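Local coordinates for DUF1987 domain-containing protein (Pseudomonas aeruginosa, PDB 6K4F) that probably serves as the threonine-phosphorylated regulatory protein of the SiaABC pathway, which controls biofilm formation in response to carbon availability, at residues S32-E35 against E39-G42; L26-D31 against K74-I79. One frame throughout, in Å; residues are numbered along the deposited sequence.

Interaction 2 lies in the hydrophobic layer between a mixed β-sheet and the helices packed on it, and interaction 1 at the end of that layer, where F41 reaches in; their centres are about 9 Å apart. Interaction 1 is local, joining the loop after strand 31-32 to the first turns of helix 37-53, and is nested along the chain inside the loop that interaction 2 closes between strand 25-29 and helix 70-88. The ring of F41 connects them. One edge meets S32 in interaction 1. A75 CB (3.6 Å from F41 CD2) and M76 SD (4.3 Å from F41 CE1) lie on the same side of the ring plane, and M28 SD comes to the ring edge, 4.2 Å from F41 CE1.

Interaction 1 (S32-E35 against E39-G42)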
loop_
_atom_site.group_PDB
_atom_site.type_symbol
_atom_site.label_atom_id
_atom_site.label_comp_id
_atom_site.label_asym_id
_atom_site.label_seq_id
_atom_site.Cartn_x
_atom_site.Cartn_y
_atom_site.Cartn_z
ATOM N N SER A 32 -8.713 -8.211 2.426
ATOM C CA SER A 32 -8.395 -7.690 3.744
ATOM C C SER A 32 -9.746 -7.418 4.404
ATOM O O SER A 32 -10.354 -6.367 4.194
ATOM C CB SER A 32 -7.526 -6.444 3.619
ATOM O OG SER A 32 -7.011 -6.036 4.863
ATOM N N TYR A 33 -10.231 -8.384 5.177
ATOM C CA TYR A 33 -11.332 -8.140 6.108
ATOM C C TYR A 33 -10.983 -8.693 7.484
ATOM O O TYR A 33 -11.694 -9.543 8.028
ATOM C CB TYR A 33 -12.649 -8.712 5.578
ATOM C CG TYR A 33 -12.621 -10.106 5.000
ATOM C CD1 TYR A 33 -12.210 -10.332 3.695
ATOM C CD2 TYR A 33 -13.057 -11.193 5.747
ATOM C CE1 TYR A 33 -12.205 -11.612 3.156
ATOM C CE2 TYR A 33 -13.064 -12.470 5.219
ATOM C CZ TYR A 33 -12.638 -12.676 3.928
ATOM O OH TYR A 33 -12.646 -13.948 3.414
ATOM N N PRO A 34 -9.888 -8.222 8.084
ATOM C CA PRO A 34 -9.547 -8.672 9.430
ATOM C C PRO A 34 -10.471 -8.047 10.456
ATOM O O PRO A 34 -11.123 -7.031 10.207
ATOM C CB PRO A 34 -8.111 -8.182 9.613
ATOM C CG PRO A 34 -8.031 -6.980 8.809
ATOM C CD PRO A 34 -8.941 -7.187 7.620
ATOM N N GLU A 35 -10.519 -8.685 11.625
ATOM C CA GLU A 35 -11.250 -8.114 12.750
ATOM C C GLU A 35 -10.535 -6.888 13.300
ATOM O O GLU A 35 -11.173 -5.891 13.649
ATOM C CB GLU A 35 -11.432 -9.165 13.844
ATOM C CG GLU A 35 -10.140 -9.865 14.245
ATOM C CD GLU A 35 -10.351 -11.324 14.593
ATOM O OE1 GLU A 35 -9.418 -12.129 14.381
ATOM O OE2 GLU A 35 -11.451 -11.668 15.079
ATOM N N GLU A 39 -4.007 -3.930 14.026
ATOM C CA GLU A 39 -3.061 -4.976 14.414
ATOM C C GLU A 39 -2.287 -5.473 13.201
ATOM O O GLU A 39 -1.081 -5.746 13.288
ATOM C CB GLU A 39 -3.784 -6.142 15.088
ATOM C CG GLU A 39 -3.752 -6.128 16.613
ATOM C CD GLU A 39 -2.371 -5.826 17.181
ATOM O OE1 GLU A 39 -2.143 -4.674 17.616
ATOM O OE2 GLU A 39 -1.516 -6.740 17.199
ATOM N N LEU A 40 -2.959 -5.572 12.053
ATOM C CA LEU A 40 -2.307 -6.057 10.842
ATOM C C LEU A 40 -1.497 -4.961 10.149
ATOM O O LEU A 40 -0.356 -5.198 9.741
ATOM C CB LEU A 40 -3.356 -6.637 9.896
ATOM C CG LEU A 40 -2.797 -7.182 8.584
ATOM C CD1 LEU A 40 -2.181 -8.546 8.841
ATOM C CD2 LEU A 40 -3.895 -7.249 7.526
ATOM N N PHE A 41 -2.051 -3.747 10.012
ATOM C CA PHE A 41 -1.414 -2.721 9.194
ATOM C C PHE A 41 -0.534 -1.760 9.968
ATOM O O PHE A 41 0.182 -0.962 9.342
ATOM C CB PHE A 41 -2.484 -1.895 8.450
ATOM C CG PHE A 41 -3.113 -2.637 7.311
ATOM C CD1 PHE A 41 -2.419 -2.830 6.123
ATOM C CD2 PHE A 41 -4.389 -3.172 7.440
ATOM C CE1 PHE A 41 -3.002 -3.539 5.071
ATOM C CE2 PHE A 41 -4.978 -3.877 6.406
ATOM C CZ PHE A 41 -4.290 -4.069 5.218
ATOM N N GLY A 42 -0.617 -1.752 11.299
ATOM C CA GLY A 42 0.205 -0.830 12.059
ATOM C C GLY A 42 1.676 -1.024 11.757
ATOM O O GLY A 42 2.412 -0.057 11.549
#
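S32 meets F41 through its hydroxyl, which lies at the edge of the phenyl ring and in the ring plane, 3.3 Å from OG to F41 CE2 and 3.4 Å from OG to F41 CZ. The oxygen thus faces the ring's C-H rim rather than its π face, a polar-to-aromatic contact that is probably mildly attractive. Beside it, a methyl of L40 approaches the proline ring: L40 CD2 is 4.3 Å from P34 CG and also 4.3 Å from S32 OG, so this branch borders both the pyrrolidine and the hydroxyl. The contact is small, about 116 Å² over both sides.

Torsions set these groups in place. OG of S32 stands opposite its own backbone N (chi1 -170°), which carries it toward the helix, and F41 swings its CG beside its backbone N (chi1 -74°), bringing the ring end closer to the loop than its CB direction would suggest. The buried hydroxyl is satisfied by a hydrogen bond with S72 OG on helix 70-88, which holds the oxygen at the ring edge; S72 also touches P34 and F41. The loop itself is fixed by backbone bonds from S32 to Y67 and N69 and by N69 ND2 on P34 O, while N36 OD1 takes the backbone N of E39 in the helix's first turn. P15 packs against both S32 and L40.

The arrangement is the strand-to-helix turn of a β-α-β crossover, in which helix 37-53 connects strand 25-29, by way of the corner at G30 and the short strand 31-32, to the parallel neighbour 59-68.

Interaction 2 (L26-D31 against K74-I79); sequences LSMQGD and KAMMDI
This is a buried, wholly apolar helix-on-sheet contact near the centre of the chain, where strand 25-29 faces helix 70-88 across the layer between sheet and helices. M28 carries the strand's share. Its side chain rises toward the helix and runs extended beyond CG (chi2 -175°), delivering both sulfur and methyl to the interface. M76 takes the opposite shape: bent at chi2 (-77°) and again at chi3, it curls its end down to meet M28 tip to tip, with M28 SD 3.8 Å from M76 SD and M28 CE 3.9 Å from that same sulfur. One helical turn on, I79 also comes end to end with M28, its CD1 4.1 Å from M28 CE. The long side chains span a wide gap, since even the nearest CA pair across the segments, M28 CA and M76 CA, is 10.9 Å apart.

Around this cluster L63 and L65 of the neighbouring strand 59-68 touch M28, L63 also M76, and I17 of strand 16-20 touches M28 from the strand on the other side. Helix 37-53 lies alongside, its V44 and I45 packing on I79 and its V48 on L26, so the three interface side chains sit where two helices share one face of the sheet.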
loop_
_atom_site.group_PDB
_atom_site.type_symbol
_atom_site.label_atom_id
_atom_site.label_comp_id
_atom_site.label_asym_id
_atom_site.label_seq_id
_atom_site.Cartn_x
_atom_site.Cartn_y
_atom_site.Cartn_z
ATOM N N LEU A 26 6.826 -2.087 -1.860
ATOM C CA LEU A 26 5.832 -2.633 -0.945
ATOM C C LEU A 26 4.717 -3.241 -1.785
ATOM O O LEU A 26 4.081 -2.540 -2.590
ATOM C CB LEU A 26 5.307 -1.552 0.000
ATOM C CG LEU A 26 4.218 -2.011 0.962
ATOM C CD1 LEU A 26 4.789 -3.106 1.878
ATOM C CD2 LEU A 26 3.728 -0.832 1.775
ATOM N N SER A 27 4.489 -4.538 -1.608
ATOM C CA SER A 27 3.529 -5.307 -2.390
ATOM C C SER A 27 2.476 -5.910 -1.472
ATOM O O SER A 27 2.795 -6.338 -0.358
ATOM C CB SER A 27 4.231 -6.441 -3.163
ATOM O OG SER A 27 5.238 -5.912 -4.027
ATOM N N MET A 28 1.224 -5.955 -1.945
ATOM C CA MET A 28 0.138 -6.615 -1.221
ATOM C C MET A 28 -0.785 -7.361 -2.172
ATOM O O MET A 28 -1.153 -6.836 -3.223
ATOM C CB MET A 28 -0.714 -5.622 -0.438
ATOM C CG MET A 28 0.062 -4.647 0.350
ATOM S SD MET A 28 -1.066 -3.634 1.319
ATOM C CE MET A 28 0.041 -2.311 1.762
ATOM N N GLN A 29 -1.223 -8.551 -1.759
ATOM C CA GLN A 29 -2.110 -9.374 -2.572
ATOM C C GLN A 29 -3.179 -9.991 -1.692
ATOM O O GLN A 29 -2.860 -10.539 -0.633
ATOM C CB GLN A 29 -1.341 -10.490 -3.291
ATOM C CG GLN A 29 -0.090 -10.036 -4.011
ATOM C CD GLN A 29 1.154 -10.075 -3.136
ATOM O OE1 GLN A 29 1.303 -10.944 -2.274
ATOM N NE2 GLN A 29 2.070 -9.151 -3.380
ATOM N N GLY A 30 -4.430 -9.935 -2.141
ATOM C CA GLY A 30 -5.523 -10.687 -1.548
ATOM C C GLY A 30 -6.613 -9.792 -0.992
ATOM O O GLY A 30 -6.702 -8.597 -1.292
ATOM N N ASP A 31 -7.468 -10.393 -0.177
ATOM C CA ASP A 31 -8.477 -9.614 0.523
ATOM C C ASP A 31 -7.984 -9.164 1.872
ATOM O O ASP A 31 -7.037 -9.706 2.444
ATOM C CB ASP A 31 -9.725 -10.388 0.813
ATOM C CG ASP A 31 -10.391 -10.821 -0.367
ATOM O OD1 ASP A 31 -10.468 -12.031 -0.406
ATOM O OD2 ASP A 31 -10.885 -10.044 -1.228
ATOM N N LYS A 74 -9.436 2.413 5.700
ATOM C CA LYS A 74 -8.834 3.479 6.500
ATOM C C LYS A 74 -7.333 3.288 6.655
ATOM O O LYS A 74 -6.568 4.263 6.617
ATOM C CB LYS A 74 -9.510 3.542 7.868
ATOM C CG LYS A 74 -11.002 3.863 7.744
ATOM C CD LYS A 74 -11.647 4.103 9.080
ATOM C CE LYS A 74 -13.041 4.651 8.886
ATOM N NZ LYS A 74 -13.067 6.128 8.908
ATOM N N ALA A 75 -6.898 2.037 6.834
ATOM C CA ALA A 75 -5.473 1.748 6.977
ATOM C C ALA A 75 -4.714 2.073 5.699
ATOM O O ALA A 75 -3.627 2.660 5.744
ATOM C CB ALA A 75 -5.276 0.278 7.354
ATOM N N MET A 76 -5.280 1.722 4.541
ATOM C CA MET A 76 -4.620 2.071 3.277
ATOM C C MET A 76 -4.594 3.579 3.043
ATOM O O MET A 76 -3.609 4.115 2.523
ATOM C CB MET A 76 -5.300 1.352 2.118
ATOM C CG MET A 76 -5.236 -0.148 2.286
ATOM S SD MET A 76 -3.590 -0.781 1.867
ATOM C CE MET A 76 -3.172 0.267 0.453
ATOM N N MET A 77 -5.665 4.289 3.400
ATOM C CA MET A 77 -5.634 5.745 3.280
ATOM C C MET A 77 -4.512 6.339 4.126
ATOM O O MET A 77 -3.855 7.304 3.713
ATOM C CB MET A 77 -6.985 6.329 3.682
ATOM C CG MET A 77 -7.063 7.834 3.572
ATOM S SD MET A 77 -7.334 8.317 1.858
ATOM C CE MET A 77 -8.964 7.629 1.650
ATOM N N ASP A 78 -4.261 5.749 5.306
ATOM C CA ASP A 78 -3.174 6.209 6.163
ATOM C C ASP A 78 -1.825 6.009 5.489
ATOM O O ASP A 78 -0.966 6.896 5.523
ATOM C CB ASP A 78 -3.205 5.474 7.510
ATOM C CG ASP A 78 -4.375 5.910 8.412
ATOM O OD1 ASP A 78 -4.988 6.964 8.154
ATOM O OD2 ASP A 78 -4.660 5.191 9.396
ATOM N N ILE A 79 -1.622 4.846 4.869
ATOM C CA ILE A 79 -0.399 4.606 4.105
ATOM C C ILE A 79 -0.279 5.600 2.954
ATOM O O ILE A 79 0.769 6.224 2.750
ATOM C CB ILE A 79 -0.375 3.153 3.603
ATOM C CG1 ILE A 79 -0.224 2.183 4.793
ATOM C CG2 ILE A 79 0.742 2.963 2.584
ATOM C CD1 ILE A 79 -0.464 0.722 4.420
#